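Local coordinates for short-chain-enoyl-CoA hydratase (Clostridium acetobutylicum, PDB 5Z7R) that catalyses the reversible hydration of crotonyl-CoA and other short-chain enoyl-CoA thioesters in butanoate metabolism, as a crotonase that also accepts hexenoyl-CoA but not longer analogues, at the interface of chains A and B and the interface of chains A and C. Residues are numbered along the deposited sequence; one frame, centred on the assembly and turned at random. Chains: chain A/B/C, Short-chain-enoyl-CoA hydratase.

Contact 1: the interface of chains A and B. Residues chain A 79, 82-83, 87, 140-145; chain B 206, 209-210, 229, 233, 236.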
loop_
_atom_site.group_PDB
_atom_site.type_symbol
_atom_site.label_atom_id
_atom_site.label_comp_id
_atom_site.label_asym_id
_atom_site.label_seq_id
_atom_site.Cartn_x
_atom_site.Cartn_y
_atom_site.Cartn_z
ATOM N N GLY A 79 -21.556 18.500 -4.146
ATOM C CA GLY A 79 -20.629 18.443 -3.015
ATOM C C GLY A 79 -19.367 17.715 -3.449
ATOM O O GLY A 79 -18.254 18.273 -3.510
ATOM N N PHE A 82 -17.214 19.623 -5.931
ATOM C CA PHE A 82 -16.503 20.686 -5.226
ATOM C C PHE A 82 -15.240 20.118 -4.536
ATOM O O PHE A 82 -14.099 20.547 -4.832
ATOM C CB PHE A 82 -17.438 21.300 -4.202
ATOM C CG PHE A 82 -16.973 22.614 -3.654
ATOM C CD1 PHE A 82 -16.667 23.669 -4.503
ATOM C CD2 PHE A 82 -16.884 22.816 -2.283
ATOM C CE1 PHE A 82 -16.258 24.899 -3.995
ATOM C CE2 PHE A 82 -16.465 24.039 -1.773
ATOM C CZ PHE A 82 -16.161 25.086 -2.631
ATOM N N GLY A 83 -15.448 19.114 -3.679
ATOM C CA GLY A 83 -14.348 18.437 -2.982
ATOM C C GLY A 83 -13.217 18.052 -3.889
ATOM O O GLY A 83 -12.055 18.347 -3.604
ATOM N N ASN A 87 -9.391 19.831 -3.803
ATOM C CA ASN A 87 -8.297 18.850 -3.674
ATOM C C ASN A 87 -7.372 18.768 -4.882
ATOM O O ASN A 87 -6.141 18.598 -4.755
ATOM C CB ASN A 87 -8.877 17.473 -3.386
ATOM C CG ASN A 87 -9.026 17.223 -1.924
ATOM O OD1 ASN A 87 -8.034 17.197 -1.207
ATOM N ND2 ASN A 87 -10.249 17.043 -1.462
ATOM N N THR A 140 -17.676 17.158 6.510
ATOM C CA THR A 140 -16.300 16.773 6.798
ATOM C C THR A 140 -15.427 17.799 6.120
ATOM O O THR A 140 -15.887 18.490 5.237
ATOM C CB THR A 140 -15.912 15.442 6.126
ATOM O OG1 THR A 140 -15.830 15.630 4.708
ATOM C CG2 THR A 140 -16.924 14.349 6.435
ATOM N N PRO A 141 -14.157 17.856 6.503
ATOM C CA PRO A 141 -13.215 18.567 5.679
ATOM C C PRO A 141 -13.368 18.131 4.218
ATOM O O PRO A 141 -13.629 16.974 3.962
ATOM C CB PRO A 141 -11.863 18.159 6.281
ATOM C CG PRO A 141 -12.184 17.963 7.756
ATOM C CD PRO A 141 -13.557 17.384 7.775
ATOM N N GLY A 142 -13.223 19.074 3.293
ATOM C CA GLY A 142 -13.475 18.879 1.862
ATOM C C GLY A 142 -12.284 19.122 0.962
ATOM O O GLY A 142 -12.330 18.781 -0.205
ATOM N N PHE A 143 -11.193 19.674 1.473
ATOM C CA PHE A 143 -10.001 19.928 0.635
ATOM C C PHE A 143 -8.748 19.258 1.212
ATOM O O PHE A 143 -7.638 19.805 1.120
ATOM C CB PHE A 143 -9.713 21.439 0.488
ATOM C CG PHE A 143 -10.840 22.262 -0.086
ATOM C CD1 PHE A 143 -11.781 21.728 -0.969
ATOM C CD2 PHE A 143 -10.912 23.617 0.201
ATOM C CE1 PHE A 143 -12.794 22.506 -1.502
ATOM C CE2 PHE A 143 -11.917 24.414 -0.346
ATOM C CZ PHE A 143 -12.860 23.854 -1.195
ATOM N N GLY A 144 -8.927 18.078 1.802
ATOM C CA GLY A 144 -7.815 17.229 2.180
ATOM C C GLY A 144 -7.678 17.097 3.678
ATOM O O GLY A 144 -6.927 16.274 4.155
ATOM N N GLY A 145 -8.444 17.859 4.428
ATOM C CA GLY A 145 -8.268 17.914 5.881
ATOM C C GLY A 145 -8.178 16.561 6.562
ATOM O O GLY A 145 -7.327 16.376 7.446
ATOM N N ALA B 206 -21.431 14.032 9.954
ATOM C CA ALA B 206 -20.134 14.614 9.585
ATOM C C ALA B 206 -19.000 14.080 10.425
ATOM O O ALA B 206 -17.898 13.906 9.926
ATOM C CB ALA B 206 -20.172 16.129 9.669
ATOM N N LEU B 209 -18.705 10.319 9.353
ATOM C CA LEU B 209 -18.008 10.204 8.080
ATOM C C LEU B 209 -16.589 10.697 8.133
ATOM O O LEU B 209 -15.766 10.182 7.384
ATOM C CB LEU B 209 -18.775 10.919 6.959
ATOM C CG LEU B 209 -20.089 10.247 6.526
ATOM C CD1 LEU B 209 -20.928 11.164 5.666
ATOM C CD2 LEU B 209 -19.818 8.967 5.757
ATOM N N SER B 210 -16.301 11.712 8.958
ATOM C CA SER B 210 -14.931 12.189 9.119
ATOM C C SER B 210 -14.095 11.093 9.762
ATOM O O SER B 210 -13.001 10.808 9.301
ATOM C CB SER B 210 -14.827 13.464 9.969
ATOM O OG SER B 210 -15.508 14.560 9.374
ATOM N N GLU B 229 -12.072 10.861 0.724
ATOM C CA GLU B 229 -12.695 12.034 1.342
ATOM C C GLU B 229 -13.841 12.688 0.519
ATOM O O GLU B 229 -14.908 12.974 1.051
ATOM C CB GLU B 229 -11.628 13.085 1.662
ATOM C CG GLU B 229 -12.161 14.341 2.353
ATOM C CD GLU B 229 -11.137 15.458 2.360
ATOM O OE1 GLU B 229 -10.288 15.476 3.303
ATOM O OE2 GLU B 229 -11.155 16.298 1.422
ATOM N N PHE B 233 -17.497 13.443 1.652
ATOM C CA PHE B 233 -17.881 14.840 1.641
ATOM C C PHE B 233 -19.199 14.997 0.852
ATOM O O PHE B 233 -20.148 15.595 1.332
ATOM C CB PHE B 233 -16.760 15.644 0.972
ATOM C CG PHE B 233 -16.937 17.135 1.041
ATOM C CD1 PHE B 233 -17.010 17.781 2.263
ATOM C CD2 PHE B 233 -16.989 17.896 -0.123
ATOM C CE1 PHE B 233 -17.147 19.158 2.333
ATOM C CE2 PHE B 233 -17.132 19.286 -0.062
ATOM C CZ PHE B 233 -17.207 19.920 1.170
ATOM N N CYS B 236 -22.437 14.128 2.757
ATOM C CA CYS B 236 -22.901 15.108 3.746
ATOM C C CYS B 236 -23.957 16.079 3.197
ATOM O O CYS B 236 -24.846 16.519 3.932
ATOM C CB CYS B 236 -21.716 15.903 4.306
ATOM S SG CYS B 236 -20.546 14.891 5.263
#

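Contact 2: the interface of chains A and B. Residues chain A 146-147, 150, 155, 159, 162-163; chain B 120, 210-211, 214-215, 218.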
loop_
_atom_site.group_PDB
_atom_site.type_symbol
_atom_site.label_atom_id
_atom_site.label_comp_id
_atom_site.label_asym_id
_atom_site.label_seq_id
_atom_site.Cartn_x
_atom_site.Cartn_y
_atom_site.Cartn_z
ATOM N N THR A 146 -9.045 15.624 6.149
ATOM C CA THR A 146 -9.199 14.316 6.792
ATOM C C THR A 146 -7.982 13.457 6.553
ATOM O O THR A 146 -7.804 12.445 7.205
ATOM C CB THR A 146 -10.435 13.536 6.267
ATOM O OG1 THR A 146 -10.294 13.193 4.875
ATOM C CG2 THR A 146 -11.714 14.331 6.469
ATOM N N GLN A 147 -7.151 13.853 5.600
ATOM C CA GLN A 147 -5.998 13.075 5.246
ATOM C C GLN A 147 -4.670 13.717 5.650
ATOM O O GLN A 147 -3.744 13.018 6.116
ATOM C CB GLN A 147 -5.975 12.855 3.735
ATOM C CG GLN A 147 -7.112 12.020 3.194
ATOM C CD GLN A 147 -7.455 10.837 4.087
ATOM O OE1 GLN A 147 -6.589 10.017 4.413
ATOM N NE2 GLN A 147 -8.729 10.750 4.493
ATOM N N SER A 150 -3.866 14.250 9.972
ATOM C CA SER A 150 -3.437 13.050 10.667
ATOM C C SER A 150 -2.052 12.638 10.201
ATOM O O SER A 150 -1.211 12.201 10.998
ATOM C CB SER A 150 -4.407 11.949 10.401
ATOM O OG SER A 150 -4.543 11.821 9.033
ATOM N N MET A 155 -2.674 10.702 14.428
ATOM C CA MET A 155 -4.091 10.467 14.557
ATOM C C MET A 155 -4.753 11.031 15.809
ATOM O O MET A 155 -5.854 11.579 15.739
ATOM C CB MET A 155 -4.364 8.990 14.441
ATOM C CG MET A 155 -4.147 8.519 13.029
ATOM S SD MET A 155 -5.630 7.729 12.405
ATOM C CE MET A 155 -5.934 6.463 13.653
ATOM N N LYS A 159 -7.766 13.715 14.961
ATOM C CA LYS A 159 -9.102 13.314 15.311
ATOM C C LYS A 159 -9.762 14.240 16.319
ATOM O O LYS A 159 -10.960 14.528 16.237
ATOM C CB LYS A 159 -9.124 11.863 15.808
ATOM C CG LYS A 159 -8.963 10.849 14.682
ATOM C CD LYS A 159 -8.896 9.424 15.214
ATOM C CE LYS A 159 -9.121 8.429 14.096
ATOM N NZ LYS A 159 -9.515 7.097 14.614
ATOM N N ILE A 162 -10.665 17.579 14.430
ATOM C CA ILE A 162 -11.785 17.441 13.491
ATOM C C ILE A 162 -13.108 17.071 14.142
ATOM O O ILE A 162 -14.141 17.607 13.765
ATOM C CB ILE A 162 -11.458 16.478 12.344
ATOM C CG1 ILE A 162 -10.383 17.072 11.429
ATOM C CG2 ILE A 162 -12.675 16.255 11.459
ATOM C CD1 ILE A 162 -9.676 16.054 10.518
ATOM N N PHE A 163 -13.102 16.180 15.121
ATOM C CA PHE A 163 -14.343 15.851 15.813
ATOM C C PHE A 163 -14.841 16.984 16.684
ATOM O O PHE A 163 -16.049 17.182 16.749
ATOM C CB PHE A 163 -14.260 14.593 16.693
ATOM C CG PHE A 163 -13.786 13.357 15.990
ATOM C CD1 PHE A 163 -13.813 13.232 14.611
ATOM C CD2 PHE A 163 -13.321 12.276 16.735
ATOM C CE1 PHE A 163 -13.335 12.080 13.993
ATOM C CE2 PHE A 163 -12.859 11.122 16.114
ATOM C CZ PHE A 163 -12.866 11.023 14.751
ATOM N N ASP B 120 -10.045 6.867 19.721
ATOM C CA ASP B 120 -9.765 7.916 18.755
ATOM C C ASP B 120 -8.849 8.930 19.396
ATOM O O ASP B 120 -7.948 9.467 18.757
ATOM C CB ASP B 120 -11.066 8.591 18.296
ATOM C CG ASP B 120 -11.939 7.662 17.475
ATOM O OD1 ASP B 120 -11.543 7.289 16.355
ATOM O OD2 ASP B 120 -13.019 7.303 17.946
ATOM N N SER B 210 -16.301 11.712 8.958
ATOM C CA SER B 210 -14.931 12.189 9.119
ATOM C C SER B 210 -14.095 11.093 9.762
ATOM O O SER B 210 -13.001 10.808 9.301
ATOM C CB SER B 210 -14.827 13.464 9.969
ATOM O OG SER B 210 -15.508 14.560 9.374
ATOM N N LYS B 211 -14.600 10.492 10.832
ATOM C CA LYS B 211 -13.931 9.311 11.406
ATOM C C LYS B 211 -13.613 8.229 10.362
ATOM O O LYS B 211 -12.477 7.750 10.264
ATOM C CB LYS B 211 -14.727 8.689 12.543
ATOM C CG LYS B 211 -14.031 7.434 13.042
ATOM C CD LYS B 211 -14.408 7.109 14.473
ATOM C CE LYS B 211 -13.786 5.792 14.852
ATOM N NZ LYS B 211 -14.099 5.481 16.257
ATOM N N ILE B 214 -10.762 9.459 7.967
ATOM C CA ILE B 214 -9.438 9.433 8.596
ATOM C C ILE B 214 -8.926 7.985 8.743
ATOM O O ILE B 214 -7.824 7.659 8.300
ATOM C CB ILE B 214 -9.477 10.144 9.961
ATOM C CG1 ILE B 214 -9.772 11.646 9.753
ATOM C CG2 ILE B 214 -8.158 9.944 10.694
ATOM C CD1 ILE B 214 -10.311 12.319 10.995
ATOM N N ASN B 215 -9.755 7.129 9.329
ATOM C CA ASN B 215 -9.404 5.723 9.548
ATOM C C ASN B 215 -9.003 5.038 8.303
ATOM O O ASN B 215 -7.950 4.404 8.285
ATOM C CB ASN B 215 -10.545 4.916 10.157
ATOM C CG ASN B 215 -10.634 5.053 11.665
ATOM O OD1 ASN B 215 -9.651 5.423 12.353
ATOM N ND2 ASN B 215 -11.827 4.742 12.211
ATOM N N MET B 218 -6.014 6.957 5.868
ATOM C CA MET B 218 -4.718 6.766 6.489
ATOM C C MET B 218 -4.073 5.454 6.039
ATOM O O MET B 218 -2.894 5.339 6.073
ATOM C CB MET B 218 -4.967 6.777 8.004
ATOM C CG MET B 218 -3.928 7.400 8.873
ATOM S SD MET B 218 -3.184 8.932 8.305
ATOM C CE MET B 218 -1.525 8.381 8.708
#

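Contact 3: the interface of chains A and C. Residues chain A 209, 212, 227-228, 230-231, 234-235; chain C 209, 227-228, 230-231, 234-235.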
loop_
_atom_site.group_PDB
_atom_site.type_symbol
_atom_site.label_atom_id
_atom_site.label_comp_id
_atom_site.label_asym_id
_atom_site.label_seq_id
_atom_site.Cartn_x
_atom_site.Cartn_y
_atom_site.Cartn_z
ATOM N N LEU A 209 14.324 16.840 -7.209
ATOM C CA LEU A 209 14.325 15.405 -7.102
ATOM C C LEU A 209 14.110 14.935 -5.664
ATOM O O LEU A 209 13.382 13.957 -5.444
ATOM C CB LEU A 209 15.605 14.800 -7.702
ATOM C CG LEU A 209 15.848 14.978 -9.212
ATOM C CD1 LEU A 209 17.226 14.453 -9.628
ATOM C CD2 LEU A 209 14.790 14.295 -10.038
ATOM N N GLN A 212 10.366 15.211 -4.887
ATOM C CA GLN A 212 9.654 14.125 -5.542
ATOM C C GLN A 212 9.873 12.802 -4.767
ATOM O O GLN A 212 8.921 12.073 -4.463
ATOM C CB GLN A 212 10.124 14.028 -7.008
ATOM C CG GLN A 212 9.688 12.809 -7.784
ATOM C CD GLN A 212 8.281 12.927 -8.326
ATOM O OE1 GLN A 212 7.993 12.423 -9.406
ATOM N NE2 GLN A 212 7.413 13.615 -7.609
ATOM N N ALA A 227 14.161 2.321 -3.274
ATOM C CA ALA A 227 14.646 2.111 -4.643
ATOM C C ALA A 227 14.294 3.331 -5.480
ATOM O O ALA A 227 15.048 3.736 -6.336
ATOM C CB ALA A 227 14.069 0.842 -5.236
ATOM N N PHE A 228 13.171 3.960 -5.175
ATOM C CA PHE A 228 12.806 5.185 -5.845
ATOM C C PHE A 228 13.938 6.207 -5.702
ATOM O O PHE A 228 14.397 6.774 -6.684
ATOM C CB PHE A 228 11.500 5.755 -5.281
ATOM C CG PHE A 228 10.920 6.894 -6.102
ATOM C CD1 PHE A 228 11.518 8.155 -6.095
ATOM C CD2 PHE A 228 9.772 6.718 -6.864
ATOM C CE1 PHE A 228 10.984 9.205 -6.835
ATOM C CE2 PHE A 228 9.242 7.775 -7.617
ATOM C CZ PHE A 228 9.853 9.008 -7.605
ATOM N N SER A 230 17.227 5.964 -5.118
ATOM C CA SER A 230 18.422 5.711 -5.907
ATOM C C SER A 230 18.298 6.080 -7.391
ATOM O O SER A 230 19.291 6.462 -8.010
ATOM C CB SER A 230 18.877 4.253 -5.739
ATOM O OG SER A 230 19.324 4.011 -4.403
ATOM N N GLU A 231 17.102 5.942 -7.959
ATOM C CA GLU A 231 16.865 6.275 -9.362
ATOM C C GLU A 231 16.998 7.793 -9.495
ATOM O O GLU A 231 17.619 8.297 -10.434
ATOM C CB GLU A 231 15.479 5.798 -9.843
ATOM C CG GLU A 231 15.154 4.307 -9.662
ATOM C CD GLU A 231 16.074 3.365 -10.414
ATOM O OE1 GLU A 231 16.820 3.835 -11.296
ATOM O OE2 GLU A 231 16.084 2.138 -10.125
ATOM N N GLY A 234 20.682 8.834 -8.889
ATOM C CA GLY A 234 21.395 8.611 -10.124
ATOM C C GLY A 234 21.231 9.808 -11.040
ATOM O O GLY A 234 22.211 10.300 -11.580
ATOM N N GLU A 235 20.003 10.292 -11.203
ATOM C CA GLU A 235 19.746 11.375 -12.159
ATOM C C GLU A 235 20.601 12.615 -11.828
ATOM O O GLU A 235 21.100 13.258 -12.727
ATOM C CB GLU A 235 18.248 11.736 -12.241
ATOM C CG GLU A 235 17.385 10.633 -12.845
ATOM C CD GLU A 235 15.918 10.967 -12.793
ATOM O OE1 GLU A 235 15.424 11.475 -13.808
ATOM O OE2 GLU A 235 15.265 10.748 -11.749
ATOM N N LEU C 209 16.646 -1.173 -16.290
ATOM C CA LEU C 209 15.757 -0.205 -15.665
ATOM C C LEU C 209 14.301 -0.535 -15.842
ATOM O O LEU C 209 13.514 -0.181 -14.970
ATOM C CB LEU C 209 16.042 1.217 -16.164
ATOM C CG LEU C 209 17.369 1.831 -15.687
ATOM C CD1 LEU C 209 17.722 3.076 -16.468
ATOM C CD2 LEU C 209 17.309 2.179 -14.211
ATOM N N ALA C 227 5.237 7.738 -11.485
ATOM C CA ALA C 227 6.377 8.599 -11.176
ATOM C C ALA C 227 7.664 7.781 -11.160
ATOM O O ALA C 227 8.706 8.188 -11.728
ATOM C CB ALA C 227 6.174 9.266 -9.843
ATOM N N PHE C 228 7.613 6.611 -10.522
ATOM C CA PHE C 228 8.798 5.781 -10.519
ATOM C C PHE C 228 9.332 5.595 -11.968
ATOM O O PHE C 228 10.524 5.841 -12.261
ATOM C CB PHE C 228 8.521 4.428 -9.829
ATOM C CG PHE C 228 9.770 3.666 -9.533
ATOM C CD1 PHE C 228 10.564 3.211 -10.556
ATOM C CD2 PHE C 228 10.173 3.445 -8.229
ATOM C CE1 PHE C 228 11.743 2.533 -10.302
ATOM C CE2 PHE C 228 11.350 2.770 -7.954
ATOM C CZ PHE C 228 12.141 2.317 -8.982
ATOM N N SER C 230 9.052 7.460 -14.707
ATOM C CA SER C 230 9.659 8.626 -15.365
ATOM C C SER C 230 11.063 8.897 -14.830
ATOM O O SER C 230 11.988 9.200 -15.600
ATOM C CB SER C 230 8.772 9.852 -15.228
ATOM O OG SER C 230 7.579 9.688 -15.969
ATOM N N GLU C 231 11.258 8.739 -13.522
ATOM C CA GLU C 231 12.627 8.774 -13.009
ATOM C C GLU C 231 13.528 7.799 -13.751
ATOM O O GLU C 231 14.691 8.109 -14.067
ATOM C CB GLU C 231 12.680 8.459 -11.521
ATOM C CG GLU C 231 11.750 9.296 -10.653
ATOM C CD GLU C 231 11.959 10.794 -10.790
ATOM O OE1 GLU C 231 13.080 11.218 -11.225
ATOM O OE2 GLU C 231 11.004 11.530 -10.420
ATOM N N GLY C 234 13.997 8.967 -17.419
ATOM C CA GLY C 234 15.076 9.975 -17.433
ATOM C C GLY C 234 16.493 9.395 -17.506
ATOM O O GLY C 234 17.269 9.682 -18.432
ATOM N N GLU C 235 16.831 8.547 -16.549
ATOM C CA GLU C 235 18.150 7.957 -16.536
ATOM C C GLU C 235 18.611 7.461 -17.904
ATOM O O GLU C 235 19.787 7.575 -18.220
ATOM C CB GLU C 235 18.247 6.823 -15.508
ATOM C CG GLU C 235 18.156 7.347 -14.088
ATOM C CD GLU C 235 17.942 6.281 -13.031
ATOM O OE1 GLU C 235 18.937 5.913 -12.369
ATOM O OE2 GLU C 235 16.778 5.856 -12.837
#

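Contact 1: the interface of chains A and B
Beside the catalytic centre of this crotonase, helix 222-236 of chain B presses two side chains into chain A, between helix 76-95 and the glycine-rich loop 140-144. The tight part belongs to B:Phe233, B:Glu229 and A:Thr140. The ring of B:Phe233, its CG anti to the backbone N (chi1 -173°), enters with A:Gly142 CA over the centre of one face, 3.7 Å from the ring centroid. Around the ring, CE1 lies 3.2 Å from the carbonyl O of A:Thr140, while CD2 faces A:Gly79 O and A:Gly83 CA; the bare glycine backbones let the aromatic ring come in close. B:Glu229 runs out nearly extended, and its carboxylate oxygen OE2 is gripped twice. Backbone A:Gly144 N donates at 2.9 Å to the syn lone pair of OE2, and A:Asn87 ND2 adds a nearly straight bond of 3.1 Å (166° at H) from above the carboxylate plane. A:Gly142 O, 3.2 Å from OE2, is an unfavourable neighbour, but the N-H donors and the start of helix 145-153 would tend to stabilise a negative charge. A:Thr140 packs its methyl CG2 3.3 Å from B:Ser210 OG, while its OG1 (chi1 70°) turns back to donate to A:Pro141 O at 2.7 Å. The margins are sparser: B:Leu209 and B:Cys236 bury little, and A:Phe82 CD2 comes no nearer than 4.2 Å to B:Phe233 CE2.

Contact 2: the interface of chains A and B
With CG anti to the carbonyl carbon (chi1 -74°) and the chain extended beyond it, A:Lys159 sends its ammonium group from helix 155-164 to chain B, where B:Asp120 and B:Asn215, also with CG anti to their carbonyl carbons, turn their oxygens to meet it. This is a polar clamp on a helix-packing interface of the crotonase fold, in which helix 204-217 of one subunit lies against helices 145-153 and 155-164 of the next. The lysine crosses both partners at about a right angle. Its NZ forms a salt bridge of 2.7 Å to B:Asp120 OD1, along the anti lone pair, and donates at 2.8 Å to the amide oxygen OD1 of B:Asn215 from above the carbonyl plane. The other aspartate oxygen, OD2, offers its syn lone pair to B:Lys211 NZ at 2.7 Å, so one carboxylate bridges two ammonium groups and probably offsets their mutual repulsion. A:Phe163 crosses the aspartate with planes 85° apart, B:Asp120 CB lying in plane at the ring edge, 3.8 Å from CE2; its CZ packs 3.7 Å from B:Lys211 CB. B:Ile214 fills the middle: CG1 lies 3.3 Å from A:Thr146 O, CD1 meets A:Ile162 CD1 tip to tip at 3.8 Å, and the CG2 branch touches A:Met155 SD and the lysine CE. Farther along, the thioether SD of B:Met218 is 3.3 Å from the hydroxyl OG of A:Ser150.

Contact 3: the interface of chains A and C
Aromatic packing forms the middle of this two-fold contact between helices 222-236 of chains A and C. A:Phe228 and C:Phe228, each with CG anti to the backbone N, run antiparallel past one another and end edge-to-face, with planes 87° apart and centroids separated by 5.6 Å. Each ring also reaches the partner's backbone: C:Phe228 CE2 lies 3.5 Å from A:Phe228 CA.

Apolar contacts flank the rings. The bent chains of the two Glu231 residues lay their methylenes against the ring tips, with A:Phe228 CZ 3.6 Å from C:Glu231 CG and the reciprocal pair almost as near. Farther along the helices, A:Glu235 CG and C:Glu235 CG meet across the two-fold at 3.6 Å.

Acidic pairs make up the third group. Glu231 of each chain, folded at chi2 (-61° in chain A), crosses the extended Glu235 of the other at about a right angle. A:Glu231 OE1 stands 2.5 Å from C:Glu235 OE2, and the twin pair is modelled implausibly short. Two charged carboxylates would repel each other here, so one acid of each pair may carry a shared proton; the protonation is not seen. C:Glu231 OE2 also stands 3.3 Å from the amide oxygen OE1 of A:Gln212; flipping that amide would bring NE2 there as a donor, so its modelled orientation may be wrong. In the deposited hexamer the site pairs two subunits through helix 222-236, and probably joins two trimers, as in the crotonase family.

Contacts 1 and 2 belong to one A–B interface; their C-alpha centres lie about 11 Å apart and share B:Ser210. Contact 3, on the A–C interface, lies about 33 Å from contact 1 and 32 Å from contact 2. Helix 204-217 takes part in all three, Leu209 in contacts 1 and 3, and helix 222-236 also serves those two. The A–B interface is not an exact two-fold, which fits neighbours within a crotonase-type trimer, whereas the two-fold A–C interface probably links trimers. Contact 1 centres about 6 Å from A:Glu114 and 7 Å from A:Glu134, suggesting that A–B association helps shape the active site.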